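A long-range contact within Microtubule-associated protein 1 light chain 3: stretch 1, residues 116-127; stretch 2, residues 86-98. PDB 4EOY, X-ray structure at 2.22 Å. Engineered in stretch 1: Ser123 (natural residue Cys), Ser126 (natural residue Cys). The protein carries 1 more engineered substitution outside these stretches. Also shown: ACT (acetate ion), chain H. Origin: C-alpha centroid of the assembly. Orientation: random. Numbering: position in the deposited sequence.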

ATOM      1  N   TYR A 116       5.570  -9.407  -1.395  1.00 28.88           N
ATOM      2  CA  TYR A 116       4.813  -8.171  -1.186  1.00 20.60           C
ATOM      3  C   TYR A 116       4.030  -7.758  -2.426  1.00 19.03           C
ATOM      4  O   TYR A 116       4.462  -7.990  -3.559  1.00 18.19           O
ATOM      5  CB  TYR A 116       5.750  -7.010  -0.798  1.00 21.16           C
ATOM      6  CG  TYR A 116       6.161  -6.975   0.657  1.00 19.63           C
ATOM      7  CD1 TYR A 116       5.233  -6.645   1.653  1.00 19.44           C
ATOM      8  CD2 TYR A 116       7.464  -7.284   1.045  1.00 18.15           C
ATOM      9  CE1 TYR A 116       5.584  -6.632   2.995  1.00 18.24           C
ATOM     10  CE2 TYR A 116       7.824  -7.279   2.386  1.00 20.61           C
ATOM     11  CZ  TYR A 116       6.872  -6.949   3.358  1.00 21.07           C
ATOM     12  OH  TYR A 116       7.211  -6.926   4.699  1.00 27.63           O
ATOM     13  N   LEU A 117       2.870  -7.137  -2.203  1.00 16.64           N
ATOM     14  CA  LEU A 117       2.203  -6.397  -3.246  1.00 16.09           C
ATOM     15  C   LEU A 117       2.636  -4.934  -3.150  1.00 19.90           C
ATOM     16  O   LEU A 117       2.304  -4.227  -2.182  1.00 18.78           O
ATOM     17  CB  LEU A 117       0.696  -6.508  -3.134  1.00 16.10           C
ATOM     18  CG  LEU A 117      -0.086  -5.845  -4.279  1.00 15.43           C
ATOM     19  CD1 LEU A 117       0.228  -6.576  -5.567  1.00 16.83           C
ATOM     20  CD2 LEU A 117      -1.580  -5.819  -3.969  1.00 15.83           C
ATOM     21  N   TYR A 118       3.375  -4.478  -4.158  1.00 21.55           N
ATOM     22  CA  TYR A 118       3.866  -3.104  -4.181  1.00 21.40           C
ATOM     23  C   TYR A 118       2.901  -2.236  -4.941  1.00 20.42           C
ATOM     24  O   TYR A 118       2.483  -2.570  -6.067  1.00 30.77           O
ATOM     25  CB  TYR A 118       5.238  -3.035  -4.835  1.00 25.50           C
ATOM     26  CG  TYR A 118       6.365  -3.538  -3.954  1.00 22.51           C
ATOM     27  CD1 TYR A 118       6.717  -4.874  -3.946  1.00 24.57           C
ATOM     28  CD2 TYR A 118       7.074  -2.670  -3.138  1.00 25.98           C
ATOM     29  CE1 TYR A 118       7.736  -5.337  -3.142  1.00 24.86           C
ATOM     30  CE2 TYR A 118       8.104  -3.124  -2.339  1.00 26.98           C
ATOM     31  CZ  TYR A 118       8.423  -4.465  -2.341  1.00 26.16           C
ATOM     32  OH  TYR A 118       9.449  -4.906  -1.521  1.00 28.44           O
ATOM     33  N   MET A 119       2.487  -1.156  -4.305  1.00 17.35           N
ATOM     34  CA  MET A 119       1.577  -0.194  -4.918  1.00 21.25           C
ATOM     35  C   MET A 119       2.146   1.212  -4.780  1.00 21.93           C
ATOM     36  O   MET A 119       2.851   1.525  -3.807  1.00 22.08           O
ATOM     37  CB  MET A 119       0.201  -0.282  -4.265  1.00 26.93           C
ATOM     38  CG  MET A 119      -0.509  -1.601  -4.554  1.00 23.90           C
ATOM     39  SD  MET A 119      -2.184  -1.530  -3.926  1.00 36.23           S
ATOM     40  CE  MET A 119      -2.971  -0.389  -5.073  1.00 33.38           C
ATOM     41  N   GLU A 120       1.877   2.061  -5.757  1.00 21.53           N
ATOM     42  CA  GLU A 120       2.520   3.374  -5.782  1.00 20.11           C
ATOM     43  C   GLU A 120       1.524   4.469  -5.974  1.00 17.67           C
ATOM     44  O   GLU A 120       0.500   4.265  -6.606  1.00 18.17           O
ATOM     45  CB  GLU A 120       3.555   3.427  -6.911  1.00 26.68           C
ATOM     46  CG  GLU A 120       4.717   2.463  -6.721  1.00 27.39           C
ATOM     47  CD  GLU A 120       5.720   2.529  -7.842  1.00 37.00           C
ATOM     48  OE1 GLU A 120       5.284   2.483  -9.009  1.00 53.21           O
ATOM     49  OE2 GLU A 120       6.942   2.615  -7.559  1.00 40.51           O
ATOM     50  N   TYR A 121       1.809   5.638  -5.411  1.00 17.44           N
ATOM     51  CA  TYR A 121       0.949   6.784  -5.607  1.00 19.03           C
ATOM     52  C   TYR A 121       1.732   7.901  -6.262  1.00 19.87           C
ATOM     53  O   TYR A 121       2.943   8.058  -6.046  1.00 17.47           O
ATOM     54  CB  TYR A 121       0.279   7.260  -4.313  1.00 20.73           C
ATOM     55  CG  TYR A 121       1.186   7.688  -3.162  1.00 23.11           C
ATOM     56  CD1 TYR A 121       1.609   8.997  -3.023  1.00 23.46           C
ATOM     57  CD2 TYR A 121       1.540   6.794  -2.170  1.00 31.62           C
ATOM     58  CE1 TYR A 121       2.390   9.394  -1.957  1.00 21.61           C
ATOM     59  CE2 TYR A 121       2.335   7.179  -1.101  1.00 30.38           C
ATOM     60  CZ  TYR A 121       2.767   8.479  -1.007  1.00 26.71           C
ATOM     61  OH  TYR A 121       3.548   8.839   0.071  1.00 21.60           O
ATOM     62  N   SER A 122       1.007   8.641  -7.095  1.00 21.02           N
ATOM     63  CA  SER A 122       1.530   9.750  -7.823  1.00 22.24           C
ATOM     64  C   SER A 122       0.507  10.875  -7.853  1.00 19.79           C
ATOM     65  O   SER A 122      -0.685  10.633  -7.717  1.00 20.18           O
ATOM     66  CB  SER A 122       1.848   9.326  -9.243  1.00 21.54           C
ATOM     67  OG  SER A 122       2.445  10.406  -9.929  1.00 22.10           O
ATOM     68  N   SER A 123       0.986  12.098  -8.028  1.00 19.80           N
ATOM     69  CA  SER A 123       0.095  13.248  -8.272  1.00 25.35           C
ATOM     70  C   SER A 123      -0.358  13.321  -9.742  1.00 27.00           C
ATOM     71  O   SER A 123      -1.294  14.054 -10.064  1.00 33.99           O
ATOM     72  CB  SER A 123       0.791  14.552  -7.890  1.00 27.32           C
ATOM     73  OG  SER A 123       1.987  14.732  -8.641  1.00 27.96           O
ATOM     74  N   GLU A 124       0.302  12.556 -10.616  1.00 30.81           N
ATOM     75  CA  GLU A 124      -0.017  12.524 -12.051  1.00 30.23           C
ATOM     76  C   GLU A 124      -0.532  11.152 -12.454  1.00 30.84           C
ATOM     77  O   GLU A 124      -0.182  10.125 -11.853  1.00 31.09           O
ATOM     78  CB  GLU A 124       1.226  12.859 -12.886  1.00 33.30           C
ATOM     79  CG  GLU A 124       1.825  14.238 -12.612  1.00 32.45           C
ATOM     80  CD  GLU A 124       3.033  14.567 -13.488  1.00 49.63           C
ATOM     81  OE1 GLU A 124       3.336  13.786 -14.419  1.00 68.64           O
ATOM     82  OE2 GLU A 124       3.694  15.611 -13.254  1.00 51.80           O
ATOM     83  N   SER A 125      -1.341  11.130 -13.500  1.00 31.14           N
ATOM     84  CA  SER A 125      -2.004   9.911 -13.931  1.00 31.33           C
ATOM     85  C   SER A 125      -1.137   8.983 -14.766  1.00 35.97           C
ATOM     86  O   SER A 125      -1.615   7.932 -15.178  1.00 42.10           O
ATOM     87  CB  SER A 125      -3.256  10.272 -14.729  1.00 33.84           C
ATOM     88  OG  SER A 125      -2.921  11.079 -15.839  1.00 32.86           O
ATOM     89  N   SER A 126       0.124   9.332 -15.020  1.00 46.57           N
ATOM     90  CA  SER A 126       0.902   8.596 -16.027  1.00 58.49           C
ATOM     91  C   SER A 126       1.501   7.270 -15.543  1.00 68.22           C
ATOM     92  O   SER A 126       1.062   6.208 -15.979  1.00 94.20           O
ATOM     93  CB  SER A 126       1.999   9.473 -16.628  1.00 70.98           C
ATOM     94  OG  SER A 126       2.682   8.773 -17.658  1.00 64.86           O
ATOM     95  N   LEU A 127       2.504   7.318 -14.666  1.00 57.28           N
ATOM     96  CA  LEU A 127       3.257   6.098 -14.331  1.00 54.88           C
ATOM     97  C   LEU A 127       3.820   6.017 -12.898  1.00 57.69           C
ATOM     98  O   LEU A 127       4.161   4.927 -12.440  1.00 52.34           O
ATOM     99  CB  LEU A 127       4.373   5.870 -15.366  1.00 63.41           C
ATOM    100  CG  LEU A 127       5.597   6.789 -15.484  1.00 50.92           C
ATOM    101  CD1 LEU A 127       6.504   6.235 -16.577  1.00 59.74           C
ATOM    102  CD2 LEU A 127       5.239   8.241 -15.780  1.00 48.16           C
TER
HETATM  103  C   ACT H 202      -7.280   5.984  -9.242  1.00 40.43           C
HETATM  104  O   ACT H 202      -6.289   5.289  -8.923  1.00 46.29           O
HETATM  105  OXT ACT H 202      -7.223   6.827 -10.170  1.00 50.88           O
HETATM  106  CH3 ACT H 202      -8.571   5.793  -8.502  1.00 27.07           C
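Stretch 2, residues 86-98: RTIYLFVNNIVPK

Stretch 2 pairs with stretch 1 through four backbone hydrogen bonds between antiparallel strands. Tyr89 and Ser122 form one reciprocal pair, Tyr89 N donating to Ser122 O at 2.8 Å and Ser122 N to Tyr89 O at 2.9 Å. Two residues further along, Phe91 N donates to Glu120 O at 2.7 Å and Glu120 N to Phe91 O at 2.8 Å. Between these two pairs lies the non-hydrogen-bonded pair of Tyr121 and Leu90, whose CA atoms are 4.6 Å apart; here the Tyr121 CA approaches Tyr89 O at 3.3 Å and the Leu90 CA approaches Glu120 O at 3.5 Å, both as CA-H...O contacts. The axes of strands 117-122 and 89-92 come within 4.6 Å, with their N-to-C directions 153° apart. Residues 89-92 are extended, with phi from -138° to -106° and psi from 122° to 145°.

Beyond Phe91 the chain reverses in a type I' turn from Val92 to Ile95, in which Asn93 and Asn94 adopt positive phi values of 45° and 67°. The turn is closed by Val92 N to Ile95 O at 2.8 Å and Ile95 N to Val92 O at 3.0 Å. Two waters tie it to stretch 1: water 1 accepts from Tyr118 N (2.8 Å) and donates to Asn93 OD1 (3.3 Å), while water 2 accepts from Asn94 N (2.9 Å) and donates to Glu120 OE1 (2.7 Å).

The side chains of Glu120, Ser122, Tyr89 and Phe91 share one face of the sheet. Phe91, in the m rotamer, has the largest area covered by stretch 1; besides the strand, the segment after Ser122 packs against its ring: Leu127 CA lies over one face, while Ser125 O, 3.4 Å from Phe91 CZ, and Glu124 O, 3.6 Å from the same atom, approach the edge. Glu124 N donates to Ser122 OG at 3.1 Å, a bond within stretch 1 that links this segment back to the end of the strand. Ser125 CB sits over the Tyr89 ring, 3.8 Å from its centroid and 17° off the normal, in a CH-pi contact, and the carbonyl of the engineered Ser123 meets the edge of that ring, its O 3.3 Å from Tyr89 CE2.

On the face that carries Met119, Tyr121, Leu90 and Val92 the contacts are apolar, and Ile88, Leu117 and Pro97 add to them. Tyr121 CB rests 3.6 Å from Leu90 CD2 and 3.8 Å from Ile88 CG2. Farther along, Leu117 CD1 reaches Val92 CG2 at 4.1 Å, and Met119 extends its CE to 3.9 Å from Pro97 CG, bringing the segment after the turn into the contact.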

ATOM      1  N   ARG A  86      -6.261  16.379  -1.521  1.00 32.55           N
ATOM      2  CA  ARG A  86      -5.357  16.433  -2.673  1.00 34.25           C
ATOM      3  C   ARG A  86      -5.764  15.321  -3.634  1.00 37.81           C
ATOM      4  O   ARG A  86      -6.266  14.271  -3.202  1.00 30.64           O
ATOM      5  CB  ARG A  86      -3.922  16.187  -2.241  1.00 33.51           C
ATOM      6  CG  ARG A  86      -3.348  17.194  -1.262  1.00 38.10           C
ATOM      7  CD  ARG A  86      -2.025  16.637  -0.836  1.00 32.29           C
ATOM      8  NE  ARG A  86      -1.464  16.937   0.421  1.00 33.88           N
ATOM      9  CZ  ARG A  86      -1.641  16.851   1.722  1.00 32.54           C
ATOM     10  NH1 ARG A  86      -0.894  17.772   2.275  1.00 34.98           N
ATOM     11  NH2 ARG A  86      -2.118  15.872   2.472  1.00 36.91           N
ATOM     12  N   THR A  87      -5.556  15.557  -4.930  1.00 44.86           N
ATOM     13  CA  THR A  87      -5.801  14.540  -5.954  1.00 34.37           C
ATOM     14  C   THR A  87      -4.643  13.533  -5.959  1.00 29.36           C
ATOM     15  O   THR A  87      -3.477  13.920  -6.014  1.00 23.85           O
ATOM     16  CB  THR A  87      -6.015  15.164  -7.367  1.00 39.86           C
ATOM     17  OG1 THR A  87      -6.087  14.125  -8.351  1.00 47.69           O
ATOM     18  CG2 THR A  87      -4.883  16.084  -7.758  1.00 38.36           C
ATOM     19  N   ILE A  88      -4.983  12.244  -5.871  1.00 29.47           N
ATOM     20  CA  ILE A  88      -4.003  11.155  -5.893  1.00 28.52           C
ATOM     21  C   ILE A  88      -4.345  10.153  -6.994  1.00 25.89           C
ATOM     22  O   ILE A  88      -5.507   9.858  -7.230  1.00 22.03           O
ATOM     23  CB  ILE A  88      -3.964  10.402  -4.550  1.00 30.47           C
ATOM     24  CG1 ILE A  88      -3.636  11.370  -3.406  1.00 38.54           C
ATOM     25  CG2 ILE A  88      -2.946   9.269  -4.593  1.00 25.23           C
ATOM     26  CD1 ILE A  88      -3.725  10.735  -2.029  1.00 33.39           C
ATOM     27  N   TYR A  89      -3.322   9.649  -7.671  1.00 24.97           N
ATOM     28  CA  TYR A  89      -3.484   8.538  -8.596  1.00 26.66           C
ATOM     29  C   TYR A  89      -2.700   7.345  -8.089  1.00 27.48           C
ATOM     30  O   TYR A  89      -1.521   7.481  -7.730  1.00 26.84           O
ATOM     31  CB  TYR A  89      -2.970   8.924  -9.974  1.00 26.21           C
ATOM     32  CG  TYR A  89      -3.740  10.055 -10.602  1.00 27.53           C
ATOM     33  CD1 TYR A  89      -4.885   9.820 -11.340  1.00 23.86           C
ATOM     34  CD2 TYR A  89      -3.313  11.374 -10.452  1.00 30.85           C
ATOM     35  CE1 TYR A  89      -5.581  10.866 -11.928  1.00 28.02           C
ATOM     36  CE2 TYR A  89      -4.001  12.421 -11.026  1.00 25.15           C
ATOM     37  CZ  TYR A  89      -5.128  12.168 -11.764  1.00 26.86           C
ATOM     38  OH  TYR A  89      -5.805  13.217 -12.341  1.00 37.80           O
ATOM     39  N   LEU A  90      -3.359   6.189  -8.051  1.00 26.49           N
ATOM     40  CA  LEU A  90      -2.763   4.954  -7.529  1.00 32.01           C
ATOM     41  C   LEU A  90      -2.390   3.953  -8.634  1.00 29.99           C
ATOM     42  O   LEU A  90      -3.097   3.819  -9.649  1.00 25.38           O
ATOM     43  CB  LEU A  90      -3.726   4.290  -6.555  1.00 37.97           C
ATOM     44  CG  LEU A  90      -4.038   5.108  -5.292  1.00 45.63           C
ATOM     45  CD1 LEU A  90      -5.124   4.423  -4.468  1.00 49.61           C
ATOM     46  CD2 LEU A  90      -2.776   5.321  -4.460  1.00 39.36           C
ATOM     47  N   PHE A  91      -1.294   3.235  -8.412  1.00 22.07           N
ATOM     48  CA  PHE A  91      -0.760   2.319  -9.409  1.00 24.34           C
ATOM     49  C   PHE A  91      -0.300   0.995  -8.837  1.00 25.68           C
ATOM     50  O   PHE A  91       0.340   0.952  -7.792  1.00 28.27           O
ATOM     51  CB  PHE A  91       0.413   2.976 -10.129  1.00 25.70           C
ATOM     52  CG  PHE A  91       0.040   4.236 -10.847  1.00 23.08           C
ATOM     53  CD1 PHE A  91      -0.016   5.445 -10.171  1.00 24.08           C
ATOM     54  CD2 PHE A  91      -0.276   4.210 -12.203  1.00 26.11           C
ATOM     55  CE1 PHE A  91      -0.370   6.607 -10.824  1.00 25.83           C
ATOM     56  CE2 PHE A  91      -0.631   5.370 -12.867  1.00 23.70           C
ATOM     57  CZ  PHE A  91      -0.683   6.565 -12.183  1.00 26.29           C
ATOM     58  N   VAL A  92      -0.623  -0.089  -9.533  1.00 21.22           N
ATOM     59  CA  VAL A  92      -0.022  -1.368  -9.228  1.00 23.33           C
ATOM     60  C   VAL A  92       0.798  -1.872 -10.433  1.00 26.86           C
ATOM     61  O   VAL A  92       0.272  -2.008 -11.554  1.00 21.66           O
ATOM     62  CB  VAL A  92      -1.077  -2.394  -8.814  1.00 21.48           C
ATOM     63  CG1 VAL A  92      -2.105  -2.603  -9.917  1.00 19.27           C
ATOM     64  CG2 VAL A  92      -0.370  -3.666  -8.420  1.00 21.68           C
ATOM     65  N   ASN A  93       2.089  -2.113 -10.212  1.00 21.02           N
ATOM     66  CA  ASN A  93       2.975  -2.497 -11.319  1.00 31.45           C
ATOM     67  C   ASN A  93       2.736  -1.608 -12.561  1.00 27.95           C
ATOM     68  O   ASN A  93       2.443  -2.108 -13.651  1.00 22.02           O
ATOM     69  CB  ASN A  93       2.801  -3.983 -11.658  1.00 30.21           C
ATOM     70  CG  ASN A  93       3.305  -4.896 -10.552  1.00 47.67           C
ATOM     71  OD1 ASN A  93       3.542  -4.458  -9.417  1.00 57.34           O
ATOM     72  ND2 ASN A  93       3.470  -6.177 -10.873  1.00 53.35           N
ATOM     73  N   ASN A  94       2.812  -0.294 -12.327  1.00 24.84           N
ATOM     74  CA  ASN A  94       2.655   0.772 -13.330  1.00 27.53           C
ATOM     75  C   ASN A  94       1.286   0.960 -13.958  1.00 24.61           C
ATOM     76  O   ASN A  94       1.110   1.901 -14.717  1.00 33.74           O
ATOM     77  CB  ASN A  94       3.752   0.682 -14.401  1.00 27.73           C
ATOM     78  CG  ASN A  94       5.154   0.789 -13.801  1.00 30.67           C
ATOM     79  OD1 ASN A  94       5.330   1.334 -12.710  1.00 35.59           O
ATOM     80  ND2 ASN A  94       6.147   0.271 -14.504  1.00 42.06           N
ATOM     81  N   ILE A  95       0.310   0.109 -13.626  1.00 30.06           N
ATOM     82  CA  ILE A  95      -1.048   0.235 -14.177  1.00 30.54           C
ATOM     83  C   ILE A  95      -2.088   0.608 -13.135  1.00 25.41           C
ATOM     84  O   ILE A  95      -1.858   0.471 -11.941  1.00 30.88           O
ATOM     85  CB  ILE A  95      -1.521  -1.044 -14.915  1.00 41.29           C
ATOM     86  CG1 ILE A  95      -1.569  -2.253 -13.984  1.00 33.48           C
ATOM     87  CG2 ILE A  95      -0.618  -1.343 -16.100  1.00 49.89           C
ATOM     88  CD1 ILE A  95      -2.450  -3.361 -14.496  1.00 35.53           C
ATOM     89  N   VAL A  96      -3.237   1.087 -13.601  1.00 28.18           N
ATOM     90  CA  VAL A  96      -4.295   1.525 -12.709  1.00 35.48           C
ATOM     91  C   VAL A  96      -4.979   0.306 -12.087  1.00 43.49           C
ATOM     92  O   VAL A  96      -5.446  -0.577 -12.801  1.00 41.07           O
ATOM     93  CB  VAL A  96      -5.343   2.387 -13.443  1.00 34.66           C
ATOM     94  CG1 VAL A  96      -6.488   2.738 -12.491  1.00 31.70           C
ATOM     95  CG2 VAL A  96      -4.691   3.645 -14.019  1.00 33.33           C
ATOM     96  N   PRO A  97      -5.042   0.247 -10.749  1.00 43.46           N
ATOM     97  CA  PRO A  97      -5.766  -0.870 -10.160  1.00 46.39           C
ATOM     98  C   PRO A  97      -7.226  -0.881 -10.614  1.00 59.08           C
ATOM     99  O   PRO A  97      -7.885   0.168 -10.576  1.00 46.66           O
ATOM    100  CB  PRO A  97      -5.673  -0.607  -8.653  1.00 45.92           C
ATOM    101  CG  PRO A  97      -4.586   0.401  -8.484  1.00 35.74           C
ATOM    102  CD  PRO A  97      -4.593   1.212  -9.738  1.00 32.99           C
ATOM    103  N   LYS A  98      -7.705  -2.057 -11.039  1.00 51.63           N
ATOM    104  CA  LYS A  98      -9.071  -2.233 -11.551  1.00 54.75           C
ATOM    105  C   LYS A  98     -10.064  -2.233 -10.381  1.00 49.62           C
ATOM    106  O   LYS A  98      -9.969  -3.074  -9.481  1.00 41.74           O
ATOM    107  CB  LYS A  98      -9.168  -3.552 -12.330  1.00 73.18           C
ATOM    108  CG  LYS A  98     -10.056  -3.511 -13.558  1.00 89.79           C
ATOM    109  CD  LYS A  98      -9.484  -4.407 -14.642  1.00101.93           C
ATOM    110  CE  LYS A  98     -10.462  -4.607 -15.784  1.00103.35           C
ATOM    111  NZ  LYS A  98      -9.783  -5.140 -16.997  1.00122.28           N
TER
HETATM  112  O   HOH W   1       4.205  -5.834  -6.506  1.00 20.56           O
HETATM  113  O   HOH W   2       3.180   0.854  -9.670  1.00 28.80           O